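Local coordinates for protein PspGI restriction endonuclease (Pyrococcus sp. GI-H, PDB 3BM3) that is a restriction endonuclease, probably of type II, that binds its substrate DNA as a dimer and probably cleaves it at a specific sequence, at residues K62-Y67 / Q94-R99; N186-G191 / R211-D216; R218-I223 / I243-D248. The protein carries 2 engineered substitutions. One frame throughout, in Å; residues are numbered along the deposited sequence. Where two conformers were deposited one is given.

Contact 1: K62-Y67 / Q94-R99; sequences KAFEIY and QARFSR. With nucleotides of chain A; nucleotides of chain B.
This is a buried contact between the two arms of a helical hairpin, helices 52-80 and 85-115, in the EcoRII C-terminal family of the PD-(D/E)XK clan. The short axes run antiparallel at 155° and come no closer than 12.1 Å. That is too wide for close helix packing, and the base of DA6 of chain A enters between them. Base flipping is known for this complex, consistent with a flipped adenine here. Phe64 lays a ring face against the purine, its CD1 3.4 Å from C4 of DA6. Tyr67 stands on the same side of the base: the N1-C2 edge of DA6 lies over the rim of one face of its ring, with CG 3.5 Å from N1. From the other side comes CB of Arg99, 3.3 Å from C2 of DA6. The CG of Tyr67 is anti to the backbone N (chi1 167°), which sends the ring across to the second helix. CE2 meets CG of Arg96 at 3.6 Å, and CE1 meets CD of Arg99 at 3.5 Å. Both arginine chains cross the tyrosine roughly at right angles. Their charged ends find their polar partners elsewhere: each NE pairs with a phosphate, Arg96 NH2 bonds to Gln93, and Arg96 NH1 and Tyr67 OH share Glu71. An alanine in place of Tyr67 would remove the ring that touches both the base and the two arginine chains, and would probably loosen the adenine and the helix pair. The carbonyl O of Gln94 accepts a nearly straight bond of 3.1 Å from N2 of DG9 of chain B.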
# COMPACT_ATOMS: atom_id res chain seq x y z
N LYS C 62 -20.42 1.19 -14.03
CA LYS C 62 -21.26 0.19 -14.66
C LYS C 62 -20.69 -1.20 -14.49
O LYS C 62 -21.42 -2.14 -14.14
CB LYS C 62 -21.50 0.48 -16.13
CG LYS C 62 -22.57 -0.38 -16.75
CD LYS C 62 -23.92 -0.20 -15.99
CE LYS C 62 -25.15 -0.21 -16.85
NZ LYS C 62 -26.30 0.34 -16.06
N ALA C 63 -19.37 -1.33 -14.69
CA ALA C 63 -18.70 -2.63 -14.51
C ALA C 63 -18.87 -3.06 -13.07
O ALA C 63 -19.10 -4.24 -12.82
CB ALA C 63 -17.23 -2.51 -14.84
N PHE C 64 -18.76 -2.12 -12.14
CA PHE C 64 -18.95 -2.46 -10.69
C PHE C 64 -20.38 -2.95 -10.44
O PHE C 64 -20.61 -3.95 -9.77
CB PHE C 64 -18.64 -1.27 -9.83
CG PHE C 64 -18.61 -1.57 -8.35
CD1 PHE C 64 -18.32 -2.84 -7.88
CD2 PHE C 64 -18.78 -0.55 -7.43
CE1 PHE C 64 -18.28 -3.11 -6.55
CE2 PHE C 64 -18.72 -0.82 -6.06
CZ PHE C 64 -18.46 -2.13 -5.63
N GLU C 65 -21.35 -2.26 -11.00
CA GLU C 65 -22.72 -2.70 -10.87
C GLU C 65 -22.94 -4.12 -11.42
O GLU C 65 -23.61 -4.95 -10.78
CB GLU C 65 -23.66 -1.69 -11.53
CG GLU C 65 -25.01 -2.20 -11.86
CD GLU C 65 -25.61 -1.42 -13.02
OE1 GLU C 65 -25.38 -0.19 -13.08
OE2 GLU C 65 -26.28 -2.06 -13.87
N ILE C 66 -22.36 -4.43 -12.57
CA ILE C 66 -22.46 -5.76 -13.13
C ILE C 66 -21.78 -6.77 -12.21
O ILE C 66 -22.36 -7.82 -11.89
CB ILE C 66 -21.86 -5.82 -14.55
CG1 ILE C 66 -22.79 -5.03 -15.48
CG2 ILE C 66 -21.75 -7.23 -15.06
CD1 ILE C 66 -22.17 -4.70 -16.82
N TYR C 67 -20.57 -6.44 -11.80
CA TYR C 67 -19.85 -7.27 -10.85
C TYR C 67 -20.77 -7.57 -9.65
O TYR C 67 -20.90 -8.69 -9.21
CB TYR C 67 -18.59 -6.56 -10.37
CG TYR C 67 -18.05 -7.29 -9.19
CD1 TYR C 67 -17.28 -8.42 -9.36
CD2 TYR C 67 -18.41 -6.90 -7.90
CE1 TYR C 67 -16.85 -9.14 -8.25
CE2 TYR C 67 -18.00 -7.59 -6.81
CZ TYR C 67 -17.23 -8.71 -6.99
OH TYR C 67 -16.86 -9.41 -5.90
N GLN C 94 -11.87 -9.10 -1.05
CA GLN C 94 -10.56 -9.27 -1.68
C GLN C 94 -10.66 -9.24 -3.20
O GLN C 94 -9.83 -8.64 -3.88
CB GLN C 94 -9.88 -10.52 -1.13
CG GLN C 94 -9.61 -10.45 0.34
CD GLN C 94 -8.49 -9.51 0.73
OE1 GLN C 94 -8.52 -8.33 0.38
NE2 GLN C 94 -7.52 -10.02 1.44
N ALA C 95 -11.70 -9.87 -3.73
CA ALA C 95 -12.03 -9.77 -5.17
C ALA C 95 -12.28 -8.34 -5.58
O ALA C 95 -11.80 -7.90 -6.60
CB ALA C 95 -13.23 -10.66 -5.51
N ARG C 96 -13.03 -7.58 -4.77
CA ARG C 96 -13.35 -6.21 -5.09
C ARG C 96 -12.11 -5.36 -5.12
O ARG C 96 -12.02 -4.53 -5.98
CB ARG C 96 -14.39 -5.68 -4.10
CG ARG C 96 -15.78 -6.28 -4.33
CD ARG C 96 -16.84 -5.53 -3.58
NE ARG C 96 -16.66 -5.44 -2.15
CZ ARG C 96 -17.17 -6.30 -1.25
NH1 ARG C 96 -17.86 -7.36 -1.63
NH2 ARG C 96 -16.97 -6.09 0.03
N PHE C 97 -11.17 -5.56 -4.20
CA PHE C 97 -9.93 -4.78 -4.22
C PHE C 97 -9.20 -5.08 -5.52
O PHE C 97 -8.87 -4.18 -6.28
CB PHE C 97 -9.08 -5.19 -3.04
CG PHE C 97 -9.52 -4.59 -1.71
CD1 PHE C 97 -9.86 -3.23 -1.64
CD2 PHE C 97 -9.51 -5.33 -0.55
CE1 PHE C 97 -10.17 -2.66 -0.42
CE2 PHE C 97 -9.85 -4.74 0.66
CZ PHE C 97 -10.15 -3.42 0.71
N SER C 98 -8.94 -6.35 -5.76
CA SER C 98 -8.15 -6.74 -6.93
C SER C 98 -8.85 -6.31 -8.22
O SER C 98 -8.26 -5.65 -9.09
CB SER C 98 -7.86 -8.24 -6.91
OG SER C 98 -7.05 -8.58 -8.03
N ARG C 99 -10.13 -6.64 -8.32
CA ARG C 99 -10.93 -6.30 -9.51
C ARG C 99 -11.14 -4.82 -9.75
O ARG C 99 -11.13 -4.37 -10.88
CB ARG C 99 -12.28 -6.98 -9.46
CG ARG C 99 -12.18 -8.49 -9.56
CD ARG C 99 -13.55 -9.10 -9.27
NE ARG C 99 -13.58 -10.52 -9.54
CZ ARG C 99 -14.11 -11.09 -10.62
NH1 ARG C 99 -14.68 -10.37 -11.56
NH2 ARG C 99 -14.07 -12.41 -10.77
P DA A 6 -10.40 0.78 -4.05
OP1 DA A 6 -9.78 1.90 -4.82
OP2 DA A 6 -11.54 1.07 -3.13
O5' DA A 6 -10.83 -0.31 -5.12
C5' DA A 6 -11.68 -1.39 -4.75
C4' DA A 6 -13.11 -0.99 -4.97
O4' DA A 6 -13.43 -0.95 -6.38
C3' DA A 6 -14.13 -1.93 -4.33
O3' DA A 6 -15.03 -1.14 -3.56
C2' DA A 6 -14.83 -2.57 -5.51
C1' DA A 6 -14.74 -1.46 -6.54
N9 DA A 6 -14.90 -1.87 -7.93
C8 DA A 6 -15.01 -1.03 -9.01
N7 DA A 6 -15.16 -1.64 -10.15
C5 DA A 6 -15.15 -2.99 -9.81
C6 DA A 6 -15.28 -4.15 -10.58
N6 DA A 6 -15.45 -4.14 -11.91
N1 DA A 6 -15.23 -5.34 -9.94
C2 DA A 6 -15.07 -5.34 -8.61
N3 DA A 6 -14.94 -4.31 -7.78
C4 DA A 6 -14.99 -3.15 -8.45
P DG B 9 -5.39 -14.53 3.46
OP1 DG B 9 -5.83 -14.98 4.81
OP2 DG B 9 -4.06 -14.94 2.96
O5' DG B 9 -6.48 -15.01 2.41
C5' DG B 9 -7.84 -14.65 2.60
C4' DG B 9 -8.45 -14.19 1.30
O4' DG B 9 -7.82 -12.95 0.86
C3' DG B 9 -8.30 -15.16 0.13
O3' DG B 9 -9.44 -15.00 -0.70
C2' DG B 9 -7.05 -14.65 -0.56
C1' DG B 9 -7.21 -13.14 -0.41
N9 DG B 9 -5.96 -12.39 -0.41
C8 DG B 9 -4.79 -12.73 0.23
N7 DG B 9 -3.85 -11.83 0.09
C5 DG B 9 -4.43 -10.85 -0.70
C6 DG B 9 -3.90 -9.63 -1.19
O6 DG B 9 -2.77 -9.15 -0.99
N1 DG B 9 -4.82 -8.93 -1.96
C2 DG B 9 -6.10 -9.36 -2.23
N2 DG B 9 -6.85 -8.54 -2.98
N3 DG B 9 -6.61 -10.49 -1.78
C4 DG B 9 -5.73 -11.18 -1.03
P DC A 5 -5.22 -0.20 -7.15
OP1 DC A 5 -6.02 0.64 -8.05
OP2 DC A 5 -3.87 0.25 -6.70
O5' DC A 5 -6.09 -0.50 -5.86
C5' DC A 5 -7.39 -1.05 -6.00
C4' DC A 5 -7.97 -1.35 -4.64
O4' DC A 5 -7.11 -2.33 -4.02
C3' DC A 5 -7.99 -0.13 -3.71
O3' DC A 5 -9.29 0.04 -3.18
C2' DC A 5 -7.00 -0.46 -2.61
C1' DC A 5 -6.88 -1.97 -2.67
N1 DC A 5 -5.54 -2.44 -2.31
C2 DC A 5 -5.41 -3.47 -1.38
O2 DC A 5 -6.44 -4.02 -0.96
N3 DC A 5 -4.18 -3.85 -0.97
C4 DC A 5 -3.10 -3.25 -1.49
N4 DC A 5 -1.90 -3.63 -1.04
C5 DC A 5 -3.20 -2.23 -2.47
C6 DC A 5 -4.43 -1.86 -2.85

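Contact 2: N186-G191 / R211-D216; sequences NFWFVG and RVYVID
Backbone hydrogen bonds join strands 186-191 and 211-214 as parallel neighbours, their axes 4.7 Å apart. Phe189 N donates to Arg211 O at 2.9 Å. Phe189 O takes the bond from Tyr213 N, which is short at 2.6 Å and runs nearly along the carbonyl axis. Gly191 N then donates to Tyr213 O at 3.0 Å. So Phe189 is gripped through both its N and its O. Beyond Val214 a water continues the link, accepting from Ile215 N and giving a weak bond to Gly191 O. Arg211 N is buried here with no polar partner in the model.

Side-chain packing is centred on Trp188, whose indole lies alongside Arg211 and Tyr213 and points the same way as both. CD of Arg211 sits over the five-membered ring in a CH-pi contact, 3.2 Å from CE2 of Trp188. The arginine chain bends at chi3 (73°), and its guanidinium gives at most a weak, long cation-pi attraction to the indole. Over the same indole face is the hydroxyl of Tyr213, with OH 3.4 Å from CZ3 of Trp188. The two aromatic planes are oblique, at 36°. Val190 CG2 packs on Tyr213 CB on the same sheet face.

Polar bonds tie the side chains of this cluster together. Arg211 NE donates to Tyr213 OH at 2.9 Å, with the oxygen in the guanidinium plane. Asp252, on helix 249-259, bonds to Tyr213 OH and forms a salt bridge with Arg211 NH2. The arrangement is that of a beta-alpha-beta crossover, with helix 198-206 linking parallel strands of the central mixed sheet.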
# COMPACT_ATOMS: atom_id res chain seq x y z
N ASN C 186 10.80 9.19 -17.40
CA ASN C 186 9.55 9.91 -17.33
C ASN C 186 8.60 9.01 -16.55
O ASN C 186 8.22 7.96 -17.02
CB ASN C 186 9.03 10.16 -18.71
CG ASN C 186 9.98 10.98 -19.53
OD1 ASN C 186 10.22 12.13 -19.22
ND2 ASN C 186 10.58 10.36 -20.54
N PHE C 187 8.25 9.44 -15.36
CA PHE C 187 7.46 8.60 -14.47
C PHE C 187 6.25 9.40 -14.06
O PHE C 187 6.39 10.45 -13.41
CB PHE C 187 8.28 8.23 -13.25
CG PHE C 187 7.66 7.17 -12.42
CD1 PHE C 187 8.07 5.87 -12.53
CD2 PHE C 187 6.65 7.49 -11.52
CE1 PHE C 187 7.48 4.87 -11.77
CE2 PHE C 187 6.06 6.49 -10.76
CZ PHE C 187 6.49 5.21 -10.87
N TRP C 188 5.06 8.93 -14.47
CA TRP C 188 3.84 9.67 -14.24
C TRP C 188 2.95 8.84 -13.34
O TRP C 188 2.90 7.64 -13.46
CB TRP C 188 3.10 9.98 -15.54
CG TRP C 188 3.85 10.80 -16.53
CD1 TRP C 188 5.10 11.31 -16.41
CD2 TRP C 188 3.40 11.17 -17.84
NE1 TRP C 188 5.46 11.97 -17.56
CE2 TRP C 188 4.42 11.92 -18.44
CE3 TRP C 188 2.20 10.99 -18.53
CZ2 TRP C 188 4.29 12.46 -19.72
CZ3 TRP C 188 2.09 11.50 -19.82
CH2 TRP C 188 3.11 12.24 -20.37
N PHE C 189 2.25 9.52 -12.45
CA PHE C 189 1.36 8.86 -11.51
C PHE C 189 -0.05 9.27 -11.86
O PHE C 189 -0.37 10.46 -12.01
CB PHE C 189 1.65 9.34 -10.10
CG PHE C 189 0.75 8.76 -9.06
CD1 PHE C 189 1.09 7.57 -8.44
CD2 PHE C 189 -0.44 9.36 -8.74
CE1 PHE C 189 0.23 6.99 -7.50
CE2 PHE C 189 -1.29 8.78 -7.80
CZ PHE C 189 -0.93 7.63 -7.18
N VAL C 190 -0.91 8.28 -11.87
CA VAL C 190 -2.33 8.48 -12.08
C VAL C 190 -3.10 7.88 -10.90
O VAL C 190 -2.93 6.72 -10.60
CB VAL C 190 -2.82 7.77 -13.36
CG1 VAL C 190 -4.30 7.94 -13.53
CG2 VAL C 190 -2.05 8.24 -14.55
N GLY C 191 -3.93 8.71 -10.28
CA GLY C 191 -4.79 8.27 -9.21
C GLY C 191 -6.19 8.56 -9.65
O GLY C 191 -6.42 9.48 -10.45
N ARG C 211 4.96 13.89 -13.25
CA ARG C 211 3.61 14.39 -13.50
C ARG C 211 2.63 13.59 -12.65
O ARG C 211 2.76 12.37 -12.52
CB ARG C 211 3.23 14.27 -14.99
CG ARG C 211 4.21 14.97 -15.92
CD ARG C 211 3.77 14.90 -17.36
NE ARG C 211 2.65 15.77 -17.71
CZ ARG C 211 2.71 17.08 -17.93
NH1 ARG C 211 3.84 17.75 -17.77
NH2 ARG C 211 1.61 17.73 -18.28
N VAL C 212 1.66 14.30 -12.08
CA VAL C 212 0.65 13.68 -11.24
C VAL C 212 -0.67 13.93 -11.90
O VAL C 212 -1.00 15.09 -12.15
CB VAL C 212 0.69 14.28 -9.85
CG1 VAL C 212 -0.59 13.96 -9.09
CG2 VAL C 212 1.96 13.72 -9.11
N TYR C 213 -1.43 12.87 -12.15
CA TYR C 213 -2.75 12.96 -12.75
C TYR C 213 -3.82 12.60 -11.75
O TYR C 213 -3.69 11.62 -11.03
CB TYR C 213 -2.89 12.05 -13.96
CG TYR C 213 -2.01 12.55 -15.08
CD1 TYR C 213 -2.52 13.39 -16.05
CD2 TYR C 213 -0.67 12.20 -15.12
CE1 TYR C 213 -1.71 13.86 -17.05
CE2 TYR C 213 0.15 12.66 -16.09
CZ TYR C 213 -0.37 13.51 -17.08
OH TYR C 213 0.46 13.97 -18.07
N VAL C 214 -4.86 13.40 -11.69
CA VAL C 214 -5.86 13.29 -10.66
C VAL C 214 -7.22 13.16 -11.35
O VAL C 214 -7.44 13.71 -12.41
CB VAL C 214 -5.82 14.50 -9.68
CG1 VAL C 214 -4.41 14.73 -9.10
CG2 VAL C 214 -6.31 15.75 -10.31
N ILE C 215 -8.12 12.37 -10.78
CA ILE C 215 -9.44 12.23 -11.34
C ILE C 215 -9.98 13.65 -11.55
O ILE C 215 -9.79 14.52 -10.72
CB ILE C 215 -10.35 11.40 -10.42
CG1 ILE C 215 -11.67 11.09 -11.10
CG2 ILE C 215 -10.49 12.03 -9.02
CD1 ILE C 215 -12.46 9.97 -10.42
N ASP C 216 -10.66 13.89 -12.66
CA ASP C 216 -10.98 15.25 -13.06
C ASP C 216 -11.69 16.02 -11.98
O ASP C 216 -11.39 17.20 -11.78
CB ASP C 216 -11.78 15.30 -14.36
CG ASP C 216 -10.97 14.91 -15.58
OD1 ASP C 216 -9.87 14.35 -15.46
OD2 ASP C 216 -11.49 15.16 -16.69
O HOH W 1 -7.16 11.43 -8.12

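Contact 3: R218-I223 / I243-D248; sequences RYDSLI and IRRFSD
Apolar contacts gather on the branch methyl of Ile243. Its CG2 touches Leu222 CD2 at 3.9 Å and Ile223 CD1 at 4.0 Å, and Tyr219 CE1 lies close by. The Tyr219 ring reaches across because its CG is anti to the backbone N (chi1 180°).

The Arg245 chain is extended from CG to NE and crosses Tyr219 at about a right angle. CD2 of Tyr219 sits over the centre of one guanidinium face, 3.4 Å from CZ of Arg245; the planes are 36° apart.

Charge pairing extends the grip outward. Asp220 OD1 forms a salt bridge with Arg245 NH2 at 2.9 Å. The carboxylate and guanidinium planes are almost perpendicular. Within 243-248, Asp248 OD2 lies above the centre of the Arg244 guanidinium, so charge alone joins them. Arg244 NH2 also forms a salt bridge with Asp252 on helix 249-259.

A water completes the set, lying 2.4 Å from Tyr219 OH and donating to Ile243 O at 2.5 Å.

The helix segment thus runs roughly antiparallel to 243-245, one of the two edge strands of the sheet within the chain. Tyr219 and Leu222 also rest on Val214 of the adjacent strand, while Ile243 touches Ile226 further along the helix.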
# COMPACT_ATOMS: atom_id res chain seq x y z
N ARG C 218 -11.41 16.07 -8.89
CA ARG C 218 -10.57 16.53 -7.78
C ARG C 218 -9.59 17.62 -8.18
O ARG C 218 -9.04 18.30 -7.34
CB ARG C 218 -9.85 15.30 -7.20
CG ARG C 218 -8.89 15.57 -6.06
CD ARG C 218 -9.46 16.42 -4.97
NE ARG C 218 -8.49 16.44 -3.87
CZ ARG C 218 -8.33 17.44 -3.01
NH1 ARG C 218 -9.09 18.54 -3.09
NH2 ARG C 218 -7.42 17.35 -2.08
N TYR C 219 -9.39 17.81 -9.47
CA TYR C 219 -8.36 18.71 -9.96
C TYR C 219 -8.57 20.11 -9.40
O TYR C 219 -7.69 20.69 -8.79
CB TYR C 219 -8.33 18.73 -11.47
CG TYR C 219 -7.29 19.66 -12.00
CD1 TYR C 219 -5.96 19.29 -12.07
CD2 TYR C 219 -7.62 20.95 -12.36
CE1 TYR C 219 -4.99 20.16 -12.51
CE2 TYR C 219 -6.66 21.82 -12.83
CZ TYR C 219 -5.34 21.43 -12.89
OH TYR C 219 -4.41 22.33 -13.35
N ASP C 220 -9.75 20.66 -9.62
CA ASP C 220 -9.98 22.06 -9.21
C ASP C 220 -9.77 22.30 -7.72
O ASP C 220 -9.12 23.27 -7.33
CB ASP C 220 -11.37 22.53 -9.63
CG ASP C 220 -11.45 22.85 -11.10
OD1 ASP C 220 -10.42 22.82 -11.78
OD2 ASP C 220 -12.57 23.17 -11.57
N SER C 221 -10.32 21.44 -6.88
CA SER C 221 -10.22 21.65 -5.44
C SER C 221 -8.77 21.44 -4.98
O SER C 221 -8.30 22.12 -4.09
CB SER C 221 -11.18 20.73 -4.67
OG SER C 221 -10.97 19.35 -4.97
N LEU C 222 -8.07 20.51 -5.63
CA LEU C 222 -6.68 20.26 -5.28
C LEU C 222 -5.85 21.47 -5.60
O LEU C 222 -5.05 21.93 -4.77
CB LEU C 222 -6.15 19.00 -5.98
CG LEU C 222 -4.64 18.84 -5.84
CD1 LEU C 222 -4.22 18.74 -4.36
CD2 LEU C 222 -4.16 17.65 -6.66
N ILE C 223 -6.04 22.03 -6.79
CA ILE C 223 -5.32 23.23 -7.19
C ILE C 223 -5.68 24.40 -6.26
O ILE C 223 -4.80 25.17 -5.86
CB ILE C 223 -5.58 23.56 -8.67
CG1 ILE C 223 -5.05 22.46 -9.61
CG2 ILE C 223 -4.97 24.93 -9.05
CD1 ILE C 223 -3.62 22.07 -9.41
N ILE C 243 0.69 18.97 -12.23
CA ILE C 243 -0.50 18.28 -11.75
C ILE C 243 -1.53 18.46 -12.83
O ILE C 243 -1.75 19.56 -13.27
CB ILE C 243 -1.02 18.89 -10.41
CG1 ILE C 243 0.02 18.67 -9.31
CG2 ILE C 243 -2.35 18.32 -10.03
CD1 ILE C 243 -0.23 19.58 -8.07
N ARG C 244 -2.16 17.37 -13.24
CA ARG C 244 -3.01 17.38 -14.41
C ARG C 244 -4.27 16.60 -14.13
O ARG C 244 -4.30 15.70 -13.30
CB ARG C 244 -2.31 16.72 -15.60
CG ARG C 244 -0.93 17.23 -15.96
CD ARG C 244 -1.02 18.48 -16.69
NE ARG C 244 -1.40 18.24 -18.08
CZ ARG C 244 -1.95 19.15 -18.87
NH1 ARG C 244 -2.25 20.35 -18.39
NH2 ARG C 244 -2.23 18.86 -20.12
N ARG C 245 -5.32 16.92 -14.88
CA ARG C 245 -6.50 16.09 -14.86
C ARG C 245 -6.21 14.78 -15.56
O ARG C 245 -5.50 14.72 -16.57
CB ARG C 245 -7.63 16.82 -15.59
CG ARG C 245 -8.09 18.05 -14.95
CD ARG C 245 -9.17 18.67 -15.84
NE ARG C 245 -9.87 19.78 -15.18
CZ ARG C 245 -9.46 21.05 -15.18
NH1 ARG C 245 -8.34 21.41 -15.79
NH2 ARG C 245 -10.19 21.99 -14.56
N PHE C 246 -6.83 13.72 -15.07
CA PHE C 246 -6.80 12.43 -15.74
C PHE C 246 -7.08 12.55 -17.23
O PHE C 246 -6.40 11.95 -18.05
CB PHE C 246 -7.84 11.52 -15.09
CG PHE C 246 -7.98 10.19 -15.78
CD1 PHE C 246 -7.14 9.15 -15.47
CD2 PHE C 246 -8.94 10.00 -16.77
CE1 PHE C 246 -7.29 7.93 -16.09
CE2 PHE C 246 -9.07 8.77 -17.40
CZ PHE C 246 -8.24 7.75 -17.05
N SER C 247 -8.06 13.34 -17.59
CA SER C 247 -8.41 13.44 -18.98
C SER C 247 -7.28 13.91 -19.85
O SER C 247 -7.28 13.66 -21.06
CB SER C 247 -9.62 14.35 -19.14
OG SER C 247 -10.76 13.67 -18.68
N ASP C 248 -6.35 14.65 -19.25
CA ASP C 248 -5.27 15.25 -20.00
C ASP C 248 -4.18 14.27 -20.37
O ASP C 248 -3.32 14.57 -21.22
CB ASP C 248 -4.56 16.33 -19.17
CG ASP C 248 -5.41 17.52 -18.90
OD1 ASP C 248 -6.47 17.65 -19.48
OD2 ASP C 248 -4.97 18.34 -18.07
O HOH W 2 -2.14 21.88 -13.98

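In the fold
Contacts 2 and 3 belong to one sheet, where strands 211-214 and 243-245 are neighbours and helix 216-227 follows directly on strand 211-214. Their centres are 9 Å apart, and they touch: Val214 O faces Phe246 N, and Asp216 OD2 faces Ser247 OG, both probable hydrogen bonds. Contact 2 is core, built on backbone bonds and a buried aromatic-arginine cluster. Contact 3 is only partly buried, and a salt bridge and a water accompany its apolar patch. Contact 1 stands apart, with its centre about 23 Å from that of contact 2. It is buried too, but DNA shares in the burying, and its touching arginines pair with DNA phosphates, whereas Arg211 and Arg245 pair with aspartates.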